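Side-chain contacts in soluble epoxide hydrolase (Bacillus megaterium, PDB 4INZ), which is an enzyme of the alpha/beta hydrolase fold, with a mixed central sheet flanked by helices and a largely helical lid inserted between two of its strands: residues Ser51-His56 / Gln202-Ser207; Ile119-Ala124 / Glu242-Pro247; Lys184-Pro189 / Gly194-Asp199. The protein carries 1 engineered substitution. All blocks are in the same frame, centred on the assembly; numbering follows the deposited sequence.

Contact 1. Residues Ser51-His56 / Gln202-Ser207; sequences SHIWRH and QAYMNS
The CH-pi interaction between Ala-203 and His-52 illustrates how a small side chain can seat an aromatic ring. The Ala-203 CB stands almost over the middle of the imidazole, 4.1 Å from the centroid of the His-52 ring and only 12° off its normal. Arg-55 CD closes on the opposite face, towards the rim, so the ring is held between the two. With CG anti to the backbone N (chi1 -172°), His-52 extends towards the neighbouring helix, where its NE2 is hydrogen-bonded to Asp-200.

Packing continues at the edge of the ring. Tyr-204 CE2 meets the imidazole edge, 4.4 Å from His-52 CD2, and the phenol runs on towards Ile-53, which it crosses obliquely. Its hydroxyl is nestled against the isoleucine: Tyr-204 OH lies 3.9 Å from Ile-53 CB, with CG1 and CD1 equally near. The same hydroxyl is hydrogen-bonded to Asp-49, which fixes the end of the phenol.

In the fold, this joins the core, at the turn leading into helix 55-61, to helix 198-210 of the lid characteristic of epoxide hydrolases.

Other polar bonds lie inside one segment or reach outside residues. Arg-55 NH1 donates to His-52 O at 3.1 Å, nearly straight at 163°, from above the carbonyl plane, while the backbone N of Arg-55 reaches that oxygen from the other face. The bond holds the arginine chain folded back, with CD on the His-52 ring, and NH1 also bonds to His-288. On the helix, Ser-207 OG gives a 2.7 Å bond to Tyr-204 O.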
loop_
_atom_site.group_PDB
_atom_site.type_symbol
_atom_site.label_atom_id
_atom_site.label_comp_id
_atom_site.label_asym_id
_atom_site.label_seq_id
_atom_site.Cartn_x
_atom_site.Cartn_y
_atom_site.Cartn_z
ATOM N N SER A 51 4.879 -0.022 8.567
ATOM C CA SER A 51 4.417 -1.326 9.037
ATOM C C SER A 51 3.361 -1.244 10.142
ATOM O O SER A 51 2.465 -2.094 10.223
ATOM C CB SER A 51 5.611 -2.170 9.494
ATOM O OG SER A 51 6.398 -1.443 10.428
ATOM N N HIS A 52 3.460 -0.222 10.985
ATOM C CA HIS A 52 2.575 -0.094 12.146
ATOM C C HIS A 52 1.094 0.010 11.758
ATOM O O HIS A 52 0.218 -0.290 12.568
ATOM C CB HIS A 52 2.994 1.130 12.973
ATOM C CG HIS A 52 2.289 1.265 14.287
ATOM N ND1 HIS A 52 2.498 0.399 15.341
ATOM C CD2 HIS A 52 1.407 2.192 14.733
ATOM C CE1 HIS A 52 1.761 0.778 16.373
ATOM N NE2 HIS A 52 1.092 1.865 16.032
ATOM N N ILE A 53 0.799 0.431 10.529
ATOM C CA ILE A 53 -0.608 0.597 10.154
ATOM C C ILE A 53 -1.355 -0.740 10.225
ATOM O O ILE A 53 -2.583 -0.776 10.369
ATOM C CB ILE A 53 -0.794 1.261 8.768
ATOM C CG1 ILE A 53 -2.249 1.709 8.586
ATOM C CG2 ILE A 53 -0.366 0.312 7.631
ATOM C CD1 ILE A 53 -2.434 2.654 7.426
ATOM N N TRP A 54 -0.603 -1.835 10.160
ATOM C CA TRP A 54 -1.187 -3.173 10.120
ATOM C C TRP A 54 -1.315 -3.830 11.491
ATOM O O TRP A 54 -1.677 -5.009 11.593
ATOM C CB TRP A 54 -0.349 -4.076 9.217
ATOM C CG TRP A 54 -0.270 -3.605 7.811
ATOM C CD1 TRP A 54 0.831 -3.095 7.170
ATOM C CD2 TRP A 54 -1.333 -3.597 6.857
ATOM N NE1 TRP A 54 0.513 -2.781 5.867
ATOM C CE2 TRP A 54 -0.806 -3.081 5.650
ATOM C CE3 TRP A 54 -2.676 -3.989 6.902
ATOM C CZ2 TRP A 54 -1.584 -2.937 4.498
ATOM C CZ3 TRP A 54 -3.447 -3.853 5.749
ATOM C CH2 TRP A 54 -2.895 -3.331 4.564
ATOM N N ARG A 55 -1.026 -3.069 12.542
ATOM C CA ARG A 55 -0.956 -3.622 13.897
ATOM C C ARG A 55 -2.143 -4.516 14.292
ATOM O O ARG A 55 -1.960 -5.542 14.958
ATOM C CB ARG A 55 -0.785 -2.489 14.915
ATOM C CG ARG A 55 -1.926 -1.471 14.915
ATOM C CD ARG A 55 -1.471 -0.148 15.534
ATOM N NE ARG A 55 -2.542 0.841 15.574
ATOM C CZ ARG A 55 -2.899 1.588 14.535
ATOM N NH1 ARG A 55 -2.266 1.456 13.371
ATOM N NH2 ARG A 55 -3.894 2.463 14.659
ATOM N N HIS A 56 -3.358 -4.127 13.907
ATOM C CA HIS A 56 -4.538 -4.886 14.317
ATOM C C HIS A 56 -4.662 -6.215 13.579
ATOM O O HIS A 56 -5.209 -7.185 14.117
ATOM C CB HIS A 56 -5.810 -4.063 14.130
ATOM C CG HIS A 56 -5.837 -2.806 14.942
ATOM N ND1 HIS A 56 -5.892 -2.811 16.320
ATOM C CD2 HIS A 56 -5.822 -1.505 14.569
ATOM C CE1 HIS A 56 -5.905 -1.564 16.761
ATOM N NE2 HIS A 56 -5.875 -0.752 15.719
ATOM N N GLN A 202 2.990 8.585 18.570
ATOM C CA GLN A 202 4.431 8.549 18.813
ATOM C C GLN A 202 5.142 7.631 17.824
ATOM O O GLN A 202 6.239 7.944 17.341
ATOM C CB GLN A 202 4.720 8.100 20.249
ATOM C CG GLN A 202 6.206 8.089 20.603
ATOM C CD GLN A 202 6.805 9.477 20.574
ATOM O OE1 GLN A 202 6.654 10.245 21.527
ATOM N NE2 GLN A 202 7.487 9.814 19.472
ATOM N N ALA A 203 4.523 6.495 17.525
ATOM C CA ALA A 203 5.110 5.557 16.578
ATOM C C ALA A 203 5.199 6.181 15.190
ATOM O O ALA A 203 6.197 6.023 14.493
ATOM C CB ALA A 203 4.318 4.265 16.529
ATOM N N TYR A 204 4.146 6.878 14.784
ATOM C CA TYR A 204 4.163 7.563 13.499
ATOM C C TYR A 204 5.234 8.643 13.468
ATOM O O TYR A 204 5.975 8.753 12.492
ATOM C CB TYR A 204 2.802 8.181 13.195
ATOM C CG TYR A 204 1.915 7.313 12.336
ATOM C CD1 TYR A 204 1.922 7.444 10.956
ATOM C CD2 TYR A 204 1.068 6.367 12.904
ATOM C CE1 TYR A 204 1.107 6.672 10.159
ATOM C CE2 TYR A 204 0.246 5.579 12.109
ATOM C CZ TYR A 204 0.274 5.736 10.735
ATOM O OH TYR A 204 -0.540 4.961 9.933
ATOM N N MET A 205 5.317 9.443 14.531
ATOM C CA MET A 205 6.313 10.507 14.577
ATOM C C MET A 205 7.717 9.921 14.475
ATOM O O MET A 205 8.561 10.440 13.742
ATOM C CB MET A 205 6.187 11.345 15.853
ATOM C CG MET A 205 4.876 12.121 15.973
ATOM S SD MET A 205 4.532 13.197 14.563
ATOM C CE MET A 205 5.956 14.281 14.601
ATOM N N ASN A 206 7.975 8.854 15.228
ATOM C CA ASN A 206 9.248 8.153 15.112
ATOM C C ASN A 206 9.523 7.696 13.681
ATOM O O ASN A 206 10.659 7.791 13.195
ATOM C CB ASN A 206 9.288 6.930 16.031
ATOM C CG ASN A 206 9.448 7.292 17.486
ATOM O OD1 ASN A 206 9.824 8.418 17.831
ATOM N ND2 ASN A 206 9.176 6.323 18.360
ATOM N N SER A 207 8.493 7.180 13.013
ATOM C CA SER A 207 8.670 6.656 11.666
ATOM C C SER A 207 9.113 7.753 10.707
ATOM O O SER A 207 9.926 7.515 9.819
ATOM C CB SER A 207 7.399 5.968 11.144
ATOM O OG SER A 207 6.463 6.902 10.625
#

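Contact 2. Residues Ile119-Ala124 / Glu242-Pro247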
loop_
_atom_site.group_PDB
_atom_site.type_symbol
_atom_site.label_atom_id
_atom_site.label_comp_id
_atom_site.label_asym_id
_atom_site.label_seq_id
_atom_site.Cartn_x
_atom_site.Cartn_y
_atom_site.Cartn_z
ATOM N N ILE A 119 2.118 -1.445 -5.875
ATOM C CA ILE A 119 3.213 -2.400 -5.990
ATOM C C ILE A 119 2.688 -3.834 -5.989
ATOM O O ILE A 119 3.064 -4.649 -6.835
ATOM C CB ILE A 119 4.229 -2.216 -4.845
ATOM C CG1 ILE A 119 4.843 -0.810 -4.899
ATOM C CG2 ILE A 119 5.319 -3.297 -4.914
ATOM C CD1 ILE A 119 5.514 -0.371 -3.594
ATOM N N GLY A 120 1.805 -4.125 -5.041
ATOM C CA GLY A 120 1.302 -5.472 -4.839
ATOM C C GLY A 120 0.463 -6.019 -5.979
ATOM O O GLY A 120 0.603 -7.191 -6.327
ATOM N N TRP A 121 -0.418 -5.195 -6.548
ATOM C CA TRP A 121 -1.182 -5.616 -7.721
ATOM C C TRP A 121 -0.205 -5.967 -8.832
ATOM O O TRP A 121 -0.317 -7.017 -9.475
ATOM C CB TRP A 121 -2.108 -4.498 -8.218
ATOM C CG TRP A 121 -3.457 -4.355 -7.508
ATOM C CD1 TRP A 121 -3.846 -3.326 -6.696
ATOM C CD2 TRP A 121 -4.589 -5.236 -7.604
ATOM N NE1 TRP A 121 -5.138 -3.525 -6.258
ATOM C CE2 TRP A 121 -5.616 -4.691 -6.803
ATOM C CE3 TRP A 121 -4.828 -6.440 -8.276
ATOM C CZ2 TRP A 121 -6.863 -5.301 -6.663
ATOM C CZ3 TRP A 121 -6.068 -7.049 -8.135
ATOM C CH2 TRP A 121 -7.070 -6.476 -7.339
ATOM N N THR A 122 0.758 -5.078 -9.056
ATOM C CA THR A 122 1.751 -5.282 -10.106
ATOM C C THR A 122 2.531 -6.579 -9.869
ATOM O O THR A 122 2.749 -7.365 -10.794
ATOM C CB THR A 122 2.711 -4.083 -10.207
ATOM O OG1 THR A 122 1.956 -2.893 -10.471
ATOM C CG2 THR A 122 3.724 -4.291 -11.324
ATOM N N PHE A 123 2.930 -6.805 -8.622
ATOM C CA PHE A 123 3.645 -8.021 -8.261
ATOM C C PHE A 123 2.797 -9.271 -8.503
ATOM O O PHE A 123 3.295 -10.276 -9.014
ATOM C CB PHE A 123 4.095 -7.976 -6.797
ATOM C CG PHE A 123 4.792 -9.225 -6.351
ATOM C CD1 PHE A 123 6.137 -9.423 -6.644
ATOM C CD2 PHE A 123 4.101 -10.220 -5.678
ATOM C CE1 PHE A 123 6.783 -10.584 -6.250
ATOM C CE2 PHE A 123 4.741 -11.379 -5.276
ATOM C CZ PHE A 123 6.086 -11.564 -5.568
ATOM N N ALA A 124 1.524 -9.218 -8.117
ATOM C CA ALA A 124 0.629 -10.362 -8.300
ATOM C C ALA A 124 0.437 -10.689 -9.780
ATOM O O ALA A 124 0.370 -11.859 -10.164
ATOM C CB ALA A 124 -0.724 -10.106 -7.628
ATOM N N GLU A 242 -3.779 -8.862 -18.774
ATOM C CA GLU A 242 -4.880 -8.027 -18.302
ATOM C C GLU A 242 -5.680 -8.721 -17.208
ATOM O O GLU A 242 -6.335 -8.065 -16.398
ATOM C CB GLU A 242 -5.818 -7.659 -19.454
ATOM C CG GLU A 242 -5.247 -6.646 -20.437
ATOM C CD GLU A 242 -6.316 -6.019 -21.320
ATOM O OE1 GLU A 242 -7.407 -6.618 -21.463
ATOM O OE2 GLU A 242 -6.069 -4.921 -21.865
ATOM N N VAL A 243 -5.621 -10.047 -17.185
ATOM C CA VAL A 243 -6.421 -10.828 -16.245
ATOM C C VAL A 243 -5.574 -11.489 -15.158
ATOM O O VAL A 243 -4.543 -12.094 -15.444
ATOM C CB VAL A 243 -7.255 -11.897 -16.984
ATOM C CG1 VAL A 243 -8.063 -12.729 -16.000
ATOM C CG2 VAL A 243 -8.168 -11.232 -17.992
ATOM N N LEU A 244 -6.013 -11.353 -13.910
ATOM C CA LEU A 244 -5.365 -11.995 -12.773
ATOM C C LEU A 244 -6.303 -13.068 -12.226
ATOM O O LEU A 244 -7.422 -12.762 -11.813
ATOM C CB LEU A 244 -5.060 -10.961 -11.683
ATOM C CG LEU A 244 -4.493 -11.496 -10.366
ATOM C CD1 LEU A 244 -3.116 -12.121 -10.592
ATOM C CD2 LEU A 244 -4.426 -10.393 -9.317
ATOM N N ASN A 245 -5.856 -14.322 -12.215
ATOM C CA ASN A 245 -6.760 -15.430 -11.913
ATOM C C ASN A 245 -6.792 -15.960 -10.473
ATOM O O ASN A 245 -7.575 -16.864 -10.163
ATOM C CB ASN A 245 -6.544 -16.578 -12.901
ATOM C CG ASN A 245 -7.070 -16.250 -14.278
ATOM O OD1 ASN A 245 -6.343 -16.327 -15.268
ATOM N ND2 ASN A 245 -8.340 -15.862 -14.345
ATOM N N ILE A 246 -5.964 -15.400 -9.598
ATOM C CA ILE A 246 -5.925 -15.857 -8.212
ATOM C C ILE A 246 -7.115 -15.280 -7.452
ATOM O O ILE A 246 -7.736 -14.327 -7.911
ATOM C CB ILE A 246 -4.620 -15.425 -7.526
ATOM C CG1 ILE A 246 -4.575 -13.901 -7.401
ATOM C CG2 ILE A 246 -3.412 -15.953 -8.309
ATOM C CD1 ILE A 246 -3.353 -13.375 -6.683
ATOM N N PRO A 247 -7.452 -15.865 -6.294
ATOM C CA PRO A 247 -8.552 -15.318 -5.497
ATOM C C PRO A 247 -8.158 -13.978 -4.887
ATOM O O PRO A 247 -7.072 -13.857 -4.314
ATOM C CB PRO A 247 -8.742 -16.362 -4.388
ATOM C CG PRO A 247 -8.074 -17.607 -4.904
ATOM C CD PRO A 247 -6.917 -17.105 -5.712
#
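In the alpha/beta hydrolase fold, the helix that follows the nucleophile elbow packs along the central sheet, and here that helix, 115-126, lays Trp-121 and Ala-124 against Leu-244 and Ile-246 in the connection leading to strand 248-253. The contact is a worked example of one branched side chain whose two methyls do different work: CD2 meets side chains, CD1 the helix backbone. Leu-244 has CG anti to its backbone N (chi1 175°), which carries the isobutyl group straight out from the loop and splits its branches over the last turns of the helix. CD2 takes the hydrocarbon side: it sits at the edge of the indole, near the ring plane, 3.9 Å from Trp-121 CZ3, and lies 4.1 Å from Ala-124 CB. CD1 instead meets the helix backbone, 3.5 Å from Ala-124 O. The indole and the leucine side chain cross at about a right angle, and the tryptophan offers the CE3-CZ3 rim of its six-membered ring.

Ile-246 adds a lighter touch from farther along the loop. Its CD1 reaches 4.3 Å from Ala-124 CB, so the alanine methyl has both loop residues as neighbours; the same isoleucine packs on Val-131 of the adjoining strand. The side-chain contacts are apolar, and Leu-244 CD1 packs on a backbone carbonyl; the polar ties lie around them: Glu-242 O accepts a hydrogen bond from Tyr-125 OH, and the backbone of Leu-244 bonds to that of Tyr-270. Trp-121 is buried, its ring edge-to-face with His-141 and packed on Leu-134 and Ala-136.

Here the loop returning from the lid to strand 248-253 covers the flank of the helix, and such a helix, packed on the parallel strands after the nucleophile elbow, is typical of the alpha/beta hydrolase fold.

Contact 3. Residues Lys184-Pro189 / Gly194-Asp199; sequences KLVIDP and GYLTAD
Leu-196 and Ile-187 meet at about a right angle, their CD1 methyls 4.0 Å apart. Although the Ile-187 CB points away from the turn, CG1 stands beside the backbone N (chi1 -61°) and the chain bends back, bringing its tip to the leucine. The same leucine methyl lies against the helix backbone, 3.6 Å from Val-186 O, with Val-186 CG1 more loosely alongside.

Tyr-195 is turned quite differently. Its CG lies between the backbone N and the carbonyl carbon (chi1 59°), and the phenol reaches past Pro-189, with CE1 4.0 Å from Pro-189 O in an oblique approach. A water then bridges the segments: it donates to Val-186 O at 2.8 Å and is 2.7 Å from Tyr-195 OH. Val-186 lies within a wider pi-type turn, and the helix kinks at Pro-189, whose N has no hydrogen to give.

Beyond the turn, Thr-197 and Asp-200 form a capping box at the start of the next helix. Two consecutive helices, 169-193 and 198-210, joined by a short turn whose leucine packs back on the first, make a helical hairpin, part of the helical lid found in alpha/beta hydrolase-fold epoxide hydrolases.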
loop_
_atom_site.group_PDB
_atom_site.type_symbol
_atom_site.label_atom_id
_atom_site.label_comp_id
_atom_site.label_asym_id
_atom_site.label_seq_id
_atom_site.Cartn_x
_atom_site.Cartn_y
_atom_site.Cartn_z
ATOM N N LYS A 184 -1.025 16.719 9.658
ATOM C CA LYS A 184 -2.347 17.164 9.253
ATOM C C LYS A 184 -2.998 16.110 8.374
ATOM O O LYS A 184 -4.209 15.916 8.412
ATOM C CB LYS A 184 -2.257 18.512 8.542
ATOM C CG LYS A 184 -1.730 19.623 9.451
ATOM C CD LYS A 184 -1.750 20.993 8.783
ATOM C CE LYS A 184 -1.321 22.089 9.758
ATOM N NZ LYS A 184 0.050 21.876 10.303
ATOM N N LEU A 185 -2.178 15.404 7.608
ATOM C CA LEU A 185 -2.676 14.401 6.681
ATOM C C LEU A 185 -3.197 13.159 7.402
ATOM O O LEU A 185 -4.293 12.682 7.108
ATOM C CB LEU A 185 -1.582 14.030 5.677
ATOM C CG LEU A 185 -1.940 13.102 4.522
ATOM C CD1 LEU A 185 -3.147 13.631 3.759
ATOM C CD2 LEU A 185 -0.736 12.944 3.595
ATOM N N VAL A 186 -2.427 12.657 8.362
ATOM C CA VAL A 186 -2.722 11.372 8.997
ATOM C C VAL A 186 -3.027 11.444 10.494
ATOM O O VAL A 186 -3.926 10.759 10.985
ATOM C CB VAL A 186 -1.551 10.384 8.786
ATOM C CG1 VAL A 186 -1.639 9.215 9.765
ATOM C CG2 VAL A 186 -1.539 9.895 7.350
ATOM N N ILE A 187 -2.276 12.260 11.226
ATOM C CA ILE A 187 -2.395 12.275 12.679
ATOM C C ILE A 187 -3.670 12.959 13.154
ATOM O O ILE A 187 -4.439 12.403 13.940
ATOM C CB ILE A 187 -1.188 12.969 13.346
ATOM C CG1 ILE A 187 0.105 12.220 13.012
ATOM C CG2 ILE A 187 -1.390 13.055 14.854
ATOM C CD1 ILE A 187 0.036 10.740 13.307
ATOM N N ASP A 188 -3.890 14.177 12.686
ATOM C CA ASP A 188 -5.027 14.950 13.162
ATOM C C ASP A 188 -6.368 14.212 13.010
ATOM O O ASP A 188 -7.128 14.114 13.967
ATOM C CB ASP A 188 -5.038 16.338 12.519
ATOM C CG ASP A 188 -3.867 17.196 12.975
ATOM O OD1 ASP A 188 -3.207 16.824 13.971
ATOM O OD2 ASP A 188 -3.608 18.246 12.346
ATOM N N PRO A 189 -6.653 13.663 11.820
ATOM C CA PRO A 189 -7.923 12.934 11.695
ATOM C C PRO A 189 -7.996 11.632 12.507
ATOM O O PRO A 189 -9.068 11.281 13.011
ATOM C CB PRO A 189 -8.028 12.648 10.191
ATOM C CG PRO A 189 -6.674 12.903 9.634
ATOM C CD PRO A 189 -6.026 13.914 10.512
ATOM N N GLY A 194 -10.453 8.913 16.745
ATOM C CA GLY A 194 -10.203 7.964 17.809
ATOM C C GLY A 194 -9.546 6.652 17.429
ATOM O O GLY A 194 -9.518 5.727 18.243
ATOM N N TYR A 195 -9.015 6.543 16.214
ATOM C CA TYR A 195 -8.365 5.290 15.827
ATOM C C TYR A 195 -6.834 5.319 15.950
ATOM O O TYR A 195 -6.172 4.314 15.685
ATOM C CB TYR A 195 -8.815 4.796 14.436
ATOM C CG TYR A 195 -8.565 5.745 13.291
ATOM C CD1 TYR A 195 -9.574 6.578 12.824
ATOM C CD2 TYR A 195 -7.331 5.791 12.657
ATOM C CE1 TYR A 195 -9.359 7.444 11.766
ATOM C CE2 TYR A 195 -7.104 6.655 11.595
ATOM C CZ TYR A 195 -8.128 7.478 11.153
ATOM O OH TYR A 195 -7.921 8.350 10.106
ATOM N N LEU A 196 -6.292 6.468 16.346
ATOM C CA LEU A 196 -4.885 6.571 16.750
ATOM C C LEU A 196 -4.772 6.925 18.227
ATOM O O LEU A 196 -5.287 7.965 18.667
ATOM C CB LEU A 196 -4.148 7.639 15.937
ATOM C CG LEU A 196 -4.038 7.408 14.432
ATOM C CD1 LEU A 196 -3.341 8.592 13.786
ATOM C CD2 LEU A 196 -3.281 6.109 14.145
ATOM N N THR A 197 -4.106 6.062 18.993
ATOM C CA THR A 197 -3.814 6.353 20.400
ATOM C C THR A 197 -2.573 7.233 20.480
ATOM O O THR A 197 -1.880 7.422 19.484
ATOM C CB THR A 197 -3.485 5.082 21.191
ATOM O OG1 THR A 197 -2.244 4.542 20.713
ATOM C CG2 THR A 197 -4.589 4.041 21.042
ATOM N N ALA A 198 -2.286 7.752 21.672
ATOM C CA ALA A 198 -1.089 8.558 21.879
ATOM C C ALA A 198 0.156 7.771 21.480
ATOM O O ALA A 198 1.074 8.309 20.867
ATOM C CB ALA A 198 -0.989 9.005 23.340
ATOM N N ASP A 199 0.190 6.493 21.837
ATOM C CA ASP A 199 1.328 5.661 21.467
ATOM C C ASP A 199 1.406 5.475 19.952
ATOM O O ASP A 199 2.500 5.419 19.386
ATOM C CB ASP A 199 1.295 4.314 22.190
ATOM C CG ASP A 199 1.644 4.436 23.672
ATOM O OD1 ASP A 199 2.016 5.545 24.118
ATOM O OD2 ASP A 199 1.559 3.418 24.392
HETATM O O HOH W 1 -5.370 8.967 9.434
#

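How the contacts relate
From the N terminus, the chain passes 51-56, where contact 1 begins, and then 119-124, where contact 2 begins. It leaves the core for the lid and makes contact 3, a short closure between helix 169-193 and the connection after it. The return through 202-207 closes the loop of contact 1, and 242-247 closes that of contact 2. Contacts 1 and 2 cross, while contact 3 is nested inside both. Contact 1 ties core to lid, contact 2 a core helix to the loop entering strand 248-253, and contact 3 joins two lid helices. Contacts 1 and 3 touch and share helix 198-210; contact 2 lies across the chain's centre, about 27 Å from contact 1 centre to centre.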